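Local coordinates for protein L-Ala-D/L-Glu epimerase, a muconate lactonizing enzyme (Klebsiella pneumoniae subsp. pneumoniae MGH 78578, PDB 3FCP) that belongs to the enolase superfamily as a muconate lactonizing enzyme relative and carries a magnesium ion in its barrel domain, at residues V221-Q226 and L322-E327. Residues are numbered along the deposited sequence; the frame is centred on the assembly and turned at random.
Sequences VDLIEQ and LQWGTE
Leu223 lays its branched end over one face of the Trp324 indole, and this apolar pair carries most of the contact. With CG anti to the backbone N (chi1 -172°), the leucine sends both methyls across the ring system. Leu223 CD1 stands 3.9 Å from the centroid of the six-membered ring of Trp324, only 2° off its normal, a nearly vertical CH-pi contact, while Leu223 CD2 rests 3.8 Å from Trp324 CE3. A forked leucine suits the spot because its two methyls spread over a broad surface, and the indole offers a flat face large enough for both. On the opposite face CG of Gln323 lies toward the rim, sandwiching the indole between aliphatic groups. Asp222 adds its backbone O, 3.6 Å from Trp324 CH2, as a plain oblique approach; its carboxylate turns elsewhere, to Ser195.

The polar part lies farther along, where two glutamates converge, Glu225 OE1 and Glu327 OE1 being 4.4 Å apart. Lys168 forms a salt bridge with both, which probably offsets the repulsion, while Tyr299 also hydrogen-bonds Glu327 and Glu225 lies close to the magnesium ion bound by Asn201, Asp250 and Glu251. A bridging water joins the other two oxygens, donating to Glu225 OE2 (2.9 Å) and to Glu327 OE2 (2.7 Å). Long glutamate chains, that of Glu225 extended (chi2 -179°), let carboxylates from a strand and a loop share one water and one lysine.

A type I turn from Leu322 to Gly325, closed by Gly325 N to Leu322 O, presents Trp324; Gly325 follows with positive phi, readily adopted without a side chain. The contact thus ties strand 223-225, set between parallel strands 195-199 and 246-249 of the TIM-like barrel, to the loop after helix 307-317, with helix 206-218 packed against Val221 and Ile224 and a second subunit's Ala207 against Trp324.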
loop_
_atom_site.group_PDB
_atom_site.type_symbol
_atom_site.label_atom_id
_atom_site.label_comp_id
_atom_site.label_asym_id
_atom_site.label_seq_id
_atom_site.Cartn_x
_atom_site.Cartn_y
_atom_site.Cartn_z
ATOM N N VAL A 221 0.088 -32.266 -1.490
ATOM C CA VAL A 221 0.395 -32.081 -0.075
ATOM C C VAL A 221 -0.652 -31.116 0.495
ATOM O O VAL A 221 -0.931 -30.079 -0.101
ATOM C CB VAL A 221 1.817 -31.516 0.098
ATOM C CG1 VAL A 221 2.107 -31.221 1.567
ATOM C CG2 VAL A 221 2.822 -32.520 -0.447
ATOM N N ASP A 222 -1.234 -31.470 1.640
ATOM C CA ASP A 222 -2.279 -30.651 2.256
ATOM C C ASP A 222 -1.794 -29.465 3.066
ATOM O O ASP A 222 -2.518 -28.481 3.230
ATOM C CB ASP A 222 -3.161 -31.502 3.175
ATOM C CG ASP A 222 -3.887 -32.605 2.439
ATOM O OD1 ASP A 222 -4.303 -32.383 1.285
ATOM O OD2 ASP A 222 -4.059 -33.689 3.031
ATOM N N LEU A 223 -0.578 -29.557 3.585
ATOM C CA LEU A 223 -0.047 -28.489 4.418
ATOM C C LEU A 223 1.475 -28.472 4.384
ATOM O O LEU A 223 2.117 -29.517 4.462
ATOM C CB LEU A 223 -0.532 -28.702 5.856
ATOM C CG LEU A 223 -0.288 -27.631 6.923
ATOM C CD1 LEU A 223 -1.159 -26.407 6.633
ATOM C CD2 LEU A 223 -0.629 -28.213 8.296
ATOM N N ILE A 224 2.046 -27.278 4.272
ATOM C CA ILE A 224 3.498 -27.107 4.246
ATOM C C ILE A 224 3.863 -26.263 5.463
ATOM O O ILE A 224 3.447 -25.107 5.561
ATOM C CB ILE A 224 3.955 -26.351 2.976
ATOM C CG1 ILE A 224 3.464 -27.082 1.719
ATOM C CG2 ILE A 224 5.481 -26.237 2.968
ATOM C CD1 ILE A 224 3.714 -26.304 0.412
ATOM N N GLU A 225 4.635 -26.837 6.383
ATOM C CA GLU A 225 5.027 -26.140 7.604
ATOM C C GLU A 225 6.362 -25.396 7.521
ATOM O O GLU A 225 7.370 -25.949 7.070
ATOM C CB GLU A 225 5.076 -27.134 8.770
ATOM C CG GLU A 225 5.229 -26.493 10.149
ATOM C CD GLU A 225 5.304 -27.516 11.276
ATOM O OE1 GLU A 225 4.911 -28.688 11.058
ATOM O OE2 GLU A 225 5.745 -27.144 12.385
ATOM N N GLN A 226 6.341 -24.139 7.962
ATOM C CA GLN A 226 7.511 -23.257 8.011
ATOM C C GLN A 226 8.557 -23.551 6.939
ATOM O O GLN A 226 9.696 -23.914 7.247
ATOM C CB GLN A 226 8.151 -23.353 9.401
ATOM C CG GLN A 226 9.111 -22.232 9.755
ATOM C CD GLN A 226 8.422 -20.881 9.859
ATOM O OE1 GLN A 226 7.443 -20.720 10.591
ATOM N NE2 GLN A 226 8.935 -19.904 9.127
ATOM N N LEU A 322 -9.605 -27.339 16.267
ATOM C CA LEU A 322 -8.328 -27.466 15.574
ATOM C C LEU A 322 -8.508 -28.121 14.208
ATOM O O LEU A 322 -8.557 -29.348 14.097
ATOM C CB LEU A 322 -7.349 -28.278 16.425
ATOM C CG LEU A 322 -7.075 -27.733 17.837
ATOM C CD1 LEU A 322 -5.988 -28.560 18.490
ATOM C CD2 LEU A 322 -6.642 -26.276 17.770
ATOM N N GLN A 323 -8.600 -27.294 13.172
ATOM C CA GLN A 323 -8.793 -27.793 11.822
ATOM C C GLN A 323 -7.708 -28.772 11.384
ATOM O O GLN A 323 -7.991 -29.771 10.720
ATOM C CB GLN A 323 -8.854 -26.622 10.836
ATOM C CG GLN A 323 -8.928 -27.036 9.365
ATOM C CD GLN A 323 -9.081 -25.853 8.415
ATOM O OE1 GLN A 323 -9.099 -24.694 8.836
ATOM N NE2 GLN A 323 -9.187 -26.145 7.124
ATOM N N TRP A 324 -6.466 -28.497 11.763
ATOM C CA TRP A 324 -5.363 -29.354 11.355
ATOM C C TRP A 324 -4.944 -30.444 12.345
ATOM O O TRP A 324 -3.900 -31.071 12.178
ATOM C CB TRP A 324 -4.174 -28.471 10.973
ATOM C CG TRP A 324 -4.551 -27.509 9.881
ATOM C CD1 TRP A 324 -4.964 -26.215 10.030
ATOM C CD2 TRP A 324 -4.634 -27.798 8.479
ATOM N NE1 TRP A 324 -5.299 -25.682 8.806
ATOM C CE2 TRP A 324 -5.107 -26.632 7.839
ATOM C CE3 TRP A 324 -4.358 -28.933 7.702
ATOM C CZ2 TRP A 324 -5.311 -26.563 6.454
ATOM C CZ3 TRP A 324 -4.561 -28.863 6.319
ATOM C CH2 TRP A 324 -5.032 -27.686 5.713
ATOM N N GLY A 325 -5.769 -30.675 13.364
ATOM C CA GLY A 325 -5.465 -31.704 14.348
ATOM C C GLY A 325 -4.290 -31.348 15.242
ATOM O O GLY A 325 -4.011 -30.171 15.462
ATOM N N THR A 326 -3.609 -32.364 15.772
ATOM C CA THR A 326 -2.454 -32.142 16.644
ATOM C C THR A 326 -1.347 -33.138 16.337
ATOM O O THR A 326 -1.563 -34.138 15.640
ATOM C CB THR A 326 -2.803 -32.307 18.153
ATOM O OG1 THR A 326 -2.600 -33.673 18.546
ATOM C CG2 THR A 326 -4.261 -31.933 18.425
ATOM N N GLU A 327 -0.162 -32.859 16.869
ATOM C CA GLU A 327 0.998 -33.725 16.707
ATOM C C GLU A 327 1.517 -34.113 18.094
ATOM O O GLU A 327 2.725 -34.138 18.338
ATOM C CB GLU A 327 2.098 -33.003 15.916
ATOM C CG GLU A 327 2.365 -31.572 16.380
ATOM C CD GLU A 327 3.522 -30.926 15.650
ATOM O OE1 GLU A 327 3.704 -31.212 14.448
ATOM O OE2 GLU A 327 4.241 -30.115 16.271
HETATM O O HOH W 1 6.049 -28.589 14.914
#